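Local coordinates for protein hemolysin (Enterococcus faecalis, PDB 2R2Z) that probably binds flavin adenine dinucleotide as a predicted membrane protein, represented here by its zinc-binding transporter-associated domain, at residues I70-E75 with L85-Y90. Residues are numbered along the deposited sequence; the frame is centred on the assembly and turned at random.
Sequences IKLTAE and LRVHFY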
loop_
_atom_site.group_PDB
_atom_site.type_symbol
_atom_site.label_atom_id
_atom_site.label_comp_id
_atom_site.label_asym_id
_atom_site.label_seq_id
_atom_site.Cartn_x
_atom_site.Cartn_y
_atom_site.Cartn_z
ATOM N N ILE A 70 2.309 -6.571 8.342
ATOM C CA ILE A 70 2.474 -5.973 7.018
ATOM C C ILE A 70 3.384 -4.739 7.080
ATOM O O ILE A 70 3.277 -3.949 8.029
ATOM C CB ILE A 70 1.088 -5.534 6.462
ATOM C CG1 ILE A 70 0.032 -6.623 6.712
ATOM C CG2 ILE A 70 1.180 -5.143 4.986
ATOM C CD1 ILE A 70 -1.396 -6.152 6.511
ATOM N N LYS A 71 4.209 -4.565 6.058
ATOM C CA LYS A 71 4.892 -3.306 5.850
ATOM C C LYS A 71 4.498 -2.791 4.471
ATOM O O LYS A 71 4.632 -3.507 3.468
ATOM C CB LYS A 71 6.403 -3.462 5.959
ATOM C CG LYS A 71 7.122 -2.132 5.765
ATOM C CD LYS A 71 8.582 -2.177 6.152
ATOM C CE LYS A 71 9.421 -2.552 4.984
ATOM N NZ LYS A 71 9.322 -3.991 4.729
ATOM N N LEU A 72 4.009 -1.550 4.431
ATOM C CA LEU A 72 3.588 -0.893 3.188
ATOM C C LEU A 72 4.587 0.211 2.873
ATOM O O LEU A 72 4.841 1.058 3.726
ATOM C CB LEU A 72 2.210 -0.274 3.378
ATOM C CG LEU A 72 1.068 -1.232 3.695
ATOM C CD1 LEU A 72 -0.182 -0.412 4.019
ATOM C CD2 LEU A 72 0.805 -2.178 2.544
ATOM N N THR A 73 5.123 0.205 1.666
ATOM C CA THR A 73 6.112 1.202 1.270
ATOM C C THR A 73 5.597 1.953 0.065
ATOM O O THR A 73 5.000 1.369 -0.836
ATOM C CB THR A 73 7.461 0.529 0.930
ATOM O OG1 THR A 73 7.922 -0.189 2.079
ATOM C CG2 THR A 73 8.507 1.553 0.510
ATOM N N ALA A 74 5.828 3.260 0.023
ATOM C CA ALA A 74 5.452 4.054 -1.133
ATOM C C ALA A 74 6.514 3.828 -2.196
ATOM O O ALA A 74 7.584 4.459 -2.156
ATOM C CB ALA A 74 5.385 5.537 -0.737
ATOM N N GLU A 75 6.225 2.957 -3.159
ATOM C CA GLU A 75 7.232 2.533 -4.119
ATOM C C GLU A 75 7.392 3.483 -5.291
ATOM O O GLU A 75 8.504 3.695 -5.763
ATOM C CB GLU A 75 6.915 1.126 -4.614
ATOM C CG GLU A 75 8.082 0.488 -5.319
ATOM C CD GLU A 75 9.325 0.354 -4.424
ATOM O OE1 GLU A 75 9.233 0.227 -3.172
ATOM O OE2 GLU A 75 10.416 0.384 -4.973
ATOM N N LEU A 85 2.363 0.708 -4.443
ATOM C CA LEU A 85 2.846 0.361 -3.103
ATOM C C LEU A 85 3.644 -0.919 -3.184
ATOM O O LEU A 85 3.305 -1.802 -3.957
ATOM C CB LEU A 85 1.652 0.100 -2.156
ATOM C CG LEU A 85 0.788 1.275 -1.711
ATOM C CD1 LEU A 85 -0.159 1.717 -2.836
ATOM C CD2 LEU A 85 -0.032 0.887 -0.495
ATOM N N ARG A 86 4.671 -1.044 -2.359
ATOM C CA ARG A 86 5.280 -2.334 -2.116
ATOM C C ARG A 86 4.741 -2.860 -0.797
ATOM O O ARG A 86 4.586 -2.102 0.157
ATOM C CB ARG A 86 6.797 -2.202 -2.071
ATOM C CG ARG A 86 7.544 -3.530 -1.872
ATOM C CD ARG A 86 9.040 -3.291 -1.643
ATOM N NE ARG A 86 9.716 -2.604 -2.756
ATOM C CZ ARG A 86 10.556 -3.174 -3.613
ATOM N NH1 ARG A 86 10.816 -4.470 -3.571
ATOM N NH2 ARG A 86 11.131 -2.428 -4.530
ATOM N N VAL A 87 4.417 -4.145 -0.762
ATOM C CA VAL A 87 3.903 -4.765 0.441
ATOM C C VAL A 87 4.750 -5.966 0.815
ATOM O O VAL A 87 4.982 -6.841 -0.026
ATOM C CB VAL A 87 2.465 -5.234 0.204
ATOM C CG1 VAL A 87 1.857 -5.752 1.488
ATOM C CG2 VAL A 87 1.619 -4.123 -0.449
ATOM N N HIS A 88 5.261 -5.973 2.051
ATOM C CA HIS A 88 5.896 -7.158 2.580
ATOM C C HIS A 88 5.085 -7.735 3.722
ATOM O O HIS A 88 4.556 -7.015 4.573
ATOM C CB HIS A 88 7.315 -6.867 3.032
ATOM C CG HIS A 88 8.179 -8.082 3.045
ATOM N ND1 HIS A 88 8.144 -9.017 4.056
ATOM C CD2 HIS A 88 9.077 -8.534 2.145
ATOM C CE1 HIS A 88 8.996 -9.986 3.787
ATOM N NE2 HIS A 88 9.576 -9.718 2.632
ATOM N N PHE A 89 4.968 -9.057 3.727
ATOM C CA PHE A 89 4.292 -9.791 4.791
ATOM C C PHE A 89 5.297 -10.500 5.677
ATOM O O PHE A 89 6.219 -11.134 5.188
ATOM C CB PHE A 89 3.324 -10.824 4.202
ATOM C CG PHE A 89 2.185 -10.212 3.460
ATOM C CD1 PHE A 89 1.025 -9.875 4.130
ATOM C CD2 PHE A 89 2.256 -9.955 2.101
ATOM C CE1 PHE A 89 -0.034 -9.291 3.469
ATOM C CE2 PHE A 89 1.195 -9.369 1.429
ATOM C CZ PHE A 89 0.047 -9.034 2.119
ATOM N N TYR A 90 5.124 -10.359 6.984
ATOM C CA TYR A 90 5.982 -11.018 7.969
ATOM C C TYR A 90 5.212 -12.054 8.780
ATOM O O TYR A 90 3.986 -12.135 8.708
ATOM C CB TYR A 90 6.629 -9.984 8.886
ATOM C CG TYR A 90 7.411 -8.959 8.123
ATOM C CD1 TYR A 90 8.725 -9.203 7.728
ATOM C CD2 TYR A 90 6.821 -7.749 7.760
ATOM C CE1 TYR A 90 9.441 -8.251 7.002
ATOM C CE2 TYR A 90 7.518 -6.802 7.044
ATOM C CZ TYR A 90 8.824 -7.050 6.669
ATOM O OH TYR A 90 9.500 -6.101 5.948
#
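Two inner, neighbouring strands of the antiparallel sheet, 70-78 and 81-89, form a beta hairpin whose two faces differ sharply. On the polar face, Glu75 and Arg86 meet at a slant. The Arg86 chain leaves anti to its backbone N and bends at chi3 (-60°), so that the guanidinium meets the carboxylate side-on: NE donates to Glu75 OE1 at 2.9 Å and NH2 to Glu75 OE2 at 2.9 Å. Both oxygens lie in the guanidinium plane, yet the donors come from above the carboxylate plane, the two groups being turned 75° apart. Further along, Lys71 crosses Tyr90. Its CB packs at the ring edge, 3.7 Å from Tyr90 CE2, and bends at chi3 and chi4 carry NZ to a very short 2.4 Å hydrogen bond with Tyr90 OH. On the apolar face, Val87 lies alongside both Ile70 and Leu72, one methyl to each, with Val87 CG1 3.6 Å from Ile70 CG2 and Val87 CG2 3.7 Å from Leu72 CD2; helix 45-53 covers Leu72 and Leu85. Between the faces, Lys71 pairs with His88 and Thr73 with Arg86 through two reciprocal N-H to O bonds each, fairly straight, as from Lys71 N to His88 O (2.9 Å, 166°). Arg86 NH1 also forms a salt bridge with Glu17, a zinc ligand of this protein, while Glu75 OE2 has a second partner in Lys62. The linked charges probably keep Glu75 and Arg86 ionised, and hold the guanidinium between two carboxylates, where it may help orient Glu17.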